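Local coordinates for plasmid pRiA4b Orf3-like domain-containing protein (Methanosarcina mazei, PDB 2I1S) that is of unknown function but belongs to the plasmid pRiA4b ORF-3-like family and folds around a mixed beta sheet with several helices, at residues Y103-G108 and V140-G145. Numbering follows the deposited sequence.
Sequences YTYDFG and VPEDSG
E142 OE2 is held by two donors: Y105 OH donates to it across the contact in a very short bond of 2.5 Å, and the backbone N of E48 donates as well. The tyrosine hydroxyl in turn accepts from the backbone N of Y50, so the loop between helix 34-44 and strand 53-58 is stitched to both partners. With CG anti to the backbone N (chi1 168°), Y105 reaches from the end of its strand toward the loop, and the carboxylate meets the ring at its edge, near the ring plane, the two flat groups turned 71° apart. A glutamate suits this place because its chain, bent at chi2, carries the acid to the phenol, while OE1 accepts from water 1 at 2.7 Å. That water also donates to D106 OD1 and accepts from the backbone N of D143. Water 2 links D106 OD1 to D143 OD1. These two oxygens lie 4.0 Å apart, like charges that the waters probably help to screen; D143 OD1 also has a hydrogen bond with H51 NE2, which may ease them further. A phenylalanine in place of Y105 would probably deprive E142 of its cross-contact donor and leave Y50 N without its acceptor. An aspartate suits 106 because OD2 remains for G108 N (3.0 Å, on the anti side) and D109 N; a side chain at G108 would crowd it. The arrangement joins the Asx turn at D106-G108, which follows strand 100-105 and leads toward strand 111-122, to the type II beta turn P141-S144 before helix 146-157.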
ATOM      1  N   TYR A 103      -1.006   0.497   7.483  1.00 32.10           N
ATOM      2  CA  TYR A 103      -0.476   1.723   6.872  1.00 31.52           C
ATOM      3  C   TYR A 103      -1.625   2.652   6.525  1.00 31.41           C
ATOM      4  O   TYR A 103      -2.510   2.275   5.772  1.00 31.86           O
ATOM      5  CB  TYR A 103       0.282   1.357   5.592  1.00 30.47           C
ATOM      6  CG  TYR A 103       0.799   2.484   4.724  1.00 30.08           C
ATOM      7  CD1 TYR A 103       1.989   3.142   5.024  1.00 32.06           C
ATOM      8  CD2 TYR A 103       0.143   2.845   3.555  1.00 31.80           C
ATOM      9  CE1 TYR A 103       2.501   4.157   4.193  1.00 31.69           C
ATOM     10  CE2 TYR A 103       0.649   3.860   2.708  1.00 30.96           C
ATOM     11  CZ  TYR A 103       1.831   4.509   3.025  1.00 32.54           C
ATOM     12  OH  TYR A 103       2.363   5.487   2.158  1.00 30.03           O
ATOM     13  N   THR A 104      -1.594   3.859   7.063  1.00 31.77           N
ATOM     14  CA  THR A 104      -2.529   4.909   6.697  1.00 32.39           C
ATOM     15  C   THR A 104      -1.801   5.991   5.863  1.00 32.65           C
ATOM     16  O   THR A 104      -0.704   6.443   6.201  1.00 32.47           O
ATOM     17  CB  THR A 104      -3.200   5.520   7.974  1.00 32.67           C
ATOM     18  OG1 THR A 104      -3.812   4.469   8.739  1.00 33.02           O
ATOM     19  CG2 THR A 104      -4.271   6.588   7.621  1.00 32.49           C
ATOM     20  N   TYR A 105      -2.418   6.373   4.749  1.00 32.72           N
ATOM     21  CA  TYR A 105      -1.916   7.407   3.880  1.00 32.48           C
ATOM     22  C   TYR A 105      -3.088   8.353   3.575  1.00 33.43           C
ATOM     23  O   TYR A 105      -4.183   7.896   3.203  1.00 33.80           O
ATOM     24  CB  TYR A 105      -1.349   6.781   2.597  1.00 32.02           C
ATOM     25  CG  TYR A 105      -1.055   7.794   1.506  1.00 32.07           C
ATOM     26  CD1 TYR A 105      -0.081   8.804   1.709  1.00 32.77           C
ATOM     27  CD2 TYR A 105      -1.771   7.787   0.294  1.00 28.67           C
ATOM     28  CE1 TYR A 105       0.201   9.770   0.721  1.00 29.60           C
ATOM     29  CE2 TYR A 105      -1.497   8.733  -0.705  1.00 27.19           C
ATOM     30  CZ  TYR A 105      -0.507   9.749  -0.470  1.00 30.32           C
ATOM     31  OH  TYR A 105      -0.194  10.718  -1.435  1.00 29.60           O
ATOM     32  N   ASP A 106      -2.859   9.665   3.730  1.00 34.26           N
ATOM     33  CA  ASP A 106      -3.883  10.706   3.529  1.00 34.74           C
ATOM     34  C   ASP A 106      -4.803  10.719   4.724  1.00 34.96           C
ATOM     35  O   ASP A 106      -5.709   9.893   4.820  1.00 35.16           O
ATOM     36  CB  ASP A 106      -4.699  10.510   2.215  1.00 35.06           C
ATOM     37  CG  ASP A 106      -5.485  11.770   1.800  1.00 35.14           C
ATOM     38  OD1 ASP A 106      -5.741  11.961   0.604  1.00 34.14           O
ATOM     39  OD2 ASP A 106      -5.840  12.595   2.672  1.00 38.02           O
ATOM     40  N   PHE A 107      -4.581  11.664   5.630  1.00 34.84           N
ATOM     41  CA  PHE A 107      -5.355  11.756   6.864  1.00 34.86           C
ATOM     42  C   PHE A 107      -6.713  12.426   6.646  1.00 35.10           C
ATOM     43  O   PHE A 107      -7.499  12.565   7.602  1.00 34.97           O
ATOM     44  CB  PHE A 107      -4.527  12.465   7.982  1.00 34.94           C
ATOM     45  CG  PHE A 107      -3.278  11.690   8.388  1.00 35.34           C
ATOM     46  CD1 PHE A 107      -3.069  10.375   7.922  1.00 34.18           C
ATOM     47  CD2 PHE A 107      -2.345  12.247   9.252  1.00 34.48           C
ATOM     48  CE1 PHE A 107      -1.949   9.651   8.269  1.00 34.93           C
ATOM     49  CE2 PHE A 107      -1.204  11.523   9.625  1.00 33.93           C
ATOM     50  CZ  PHE A 107      -0.998  10.234   9.134  1.00 35.46           C
ATOM     51  N   GLY A 108      -6.984  12.844   5.407  1.00 34.45           N
ATOM     52  CA  GLY A 108      -8.331  13.302   5.012  1.00 35.09           C
ATOM     53  C   GLY A 108      -9.161  12.161   4.418  1.00 36.05           C
ATOM     54  O   GLY A 108     -10.192  11.764   4.965  1.00 36.45           O
ATOM     55  N   VAL A 140      -6.811   3.008  -5.910  1.00 32.19           N
ATOM     56  CA  VAL A 140      -7.713   4.165  -5.779  1.00 32.35           C
ATOM     57  C   VAL A 140      -6.917   5.411  -6.194  1.00 32.77           C
ATOM     58  O   VAL A 140      -5.753   5.558  -5.800  1.00 32.16           O
ATOM     59  CB  VAL A 140      -8.267   4.311  -4.320  1.00 32.53           C
ATOM     60  CG1 VAL A 140      -9.122   3.082  -3.925  1.00 31.14           C
ATOM     61  CG2 VAL A 140      -7.127   4.547  -3.283  1.00 32.70           C
ATOM     62  N   PRO A 141      -7.520   6.289  -7.027  1.00 33.17           N
ATOM     63  CA  PRO A 141      -6.781   7.502  -7.385  1.00 32.78           C
ATOM     64  C   PRO A 141      -6.603   8.406  -6.169  1.00 33.44           C
ATOM     65  O   PRO A 141      -7.380   8.310  -5.202  1.00 33.09           O
ATOM     66  CB  PRO A 141      -7.677   8.167  -8.421  1.00 32.32           C
ATOM     67  CG  PRO A 141      -8.543   6.938  -8.998  1.00 32.07           C
ATOM     68  CD  PRO A 141      -8.822   6.199  -7.739  1.00 32.86           C
ATOM     69  N   GLU A 142      -5.569   9.248  -6.227  1.00 32.26           N
ATOM     70  CA  GLU A 142      -5.372  10.234  -5.217  1.00 32.94           C
ATOM     71  C   GLU A 142      -6.640  11.109  -5.106  1.00 33.15           C
ATOM     72  O   GLU A 142      -7.247  11.428  -6.118  1.00 33.03           O
ATOM     73  CB  GLU A 142      -4.108  11.084  -5.517  1.00 32.21           C
ATOM     74  CG  GLU A 142      -2.772  10.317  -5.350  1.00 31.35           C
ATOM     75  CD  GLU A 142      -2.155  10.484  -3.954  1.00 33.18           C
ATOM     76  OE1 GLU A 142      -2.898  10.887  -3.029  1.00 33.31           O
ATOM     77  OE2 GLU A 142      -0.926  10.228  -3.767  1.00 31.09           O
ATOM     78  N   ASP A 143      -7.026  11.447  -3.860  1.00 33.05           N
ATOM     79  CA  ASP A 143      -7.979  12.517  -3.550  1.00 32.99           C
ATOM     80  C   ASP A 143      -9.440  12.147  -3.900  1.00 33.57           C
ATOM     81  O   ASP A 143     -10.345  13.016  -3.925  1.00 32.20           O
ATOM     82  CB  ASP A 143      -7.528  13.809  -4.250  1.00 32.87           C
ATOM     83  CG  ASP A 143      -6.075  14.160  -3.947  1.00 32.48           C
ATOM     84  OD1 ASP A 143      -5.662  14.124  -2.764  1.00 32.86           O
ATOM     85  OD2 ASP A 143      -5.336  14.490  -4.884  1.00 31.93           O
ATOM     86  N   SER A 144      -9.658  10.850  -4.142  1.00 33.87           N
ATOM     87  CA  SER A 144     -10.941  10.368  -4.670  1.00 35.28           C
ATOM     88  C   SER A 144     -12.065  10.216  -3.618  1.00 35.62           C
ATOM     89  O   SER A 144     -13.115   9.641  -3.918  1.00 36.67           O
ATOM     90  CB  SER A 144     -10.765   9.072  -5.471  1.00 34.39           C
ATOM     91  OG  SER A 144     -10.377   7.999  -4.636  1.00 35.88           O
ATOM     92  N   GLY A 145     -11.820  10.693  -2.401  1.00 35.23           N
ATOM     93  CA  GLY A 145     -12.852  10.762  -1.363  1.00 36.04           C
ATOM     94  C   GLY A 145     -12.909   9.590  -0.380  1.00 36.56           C
ATOM     95  O   GLY A 145     -13.880   9.478   0.359  1.00 36.97           O
TER
HETATM   96  O   HOH W   1      -5.340  10.600  -1.812  1.00 31.35           O
HETATM   97  O   HOH W   2      -7.110  14.467  -0.756  1.00 40.96           O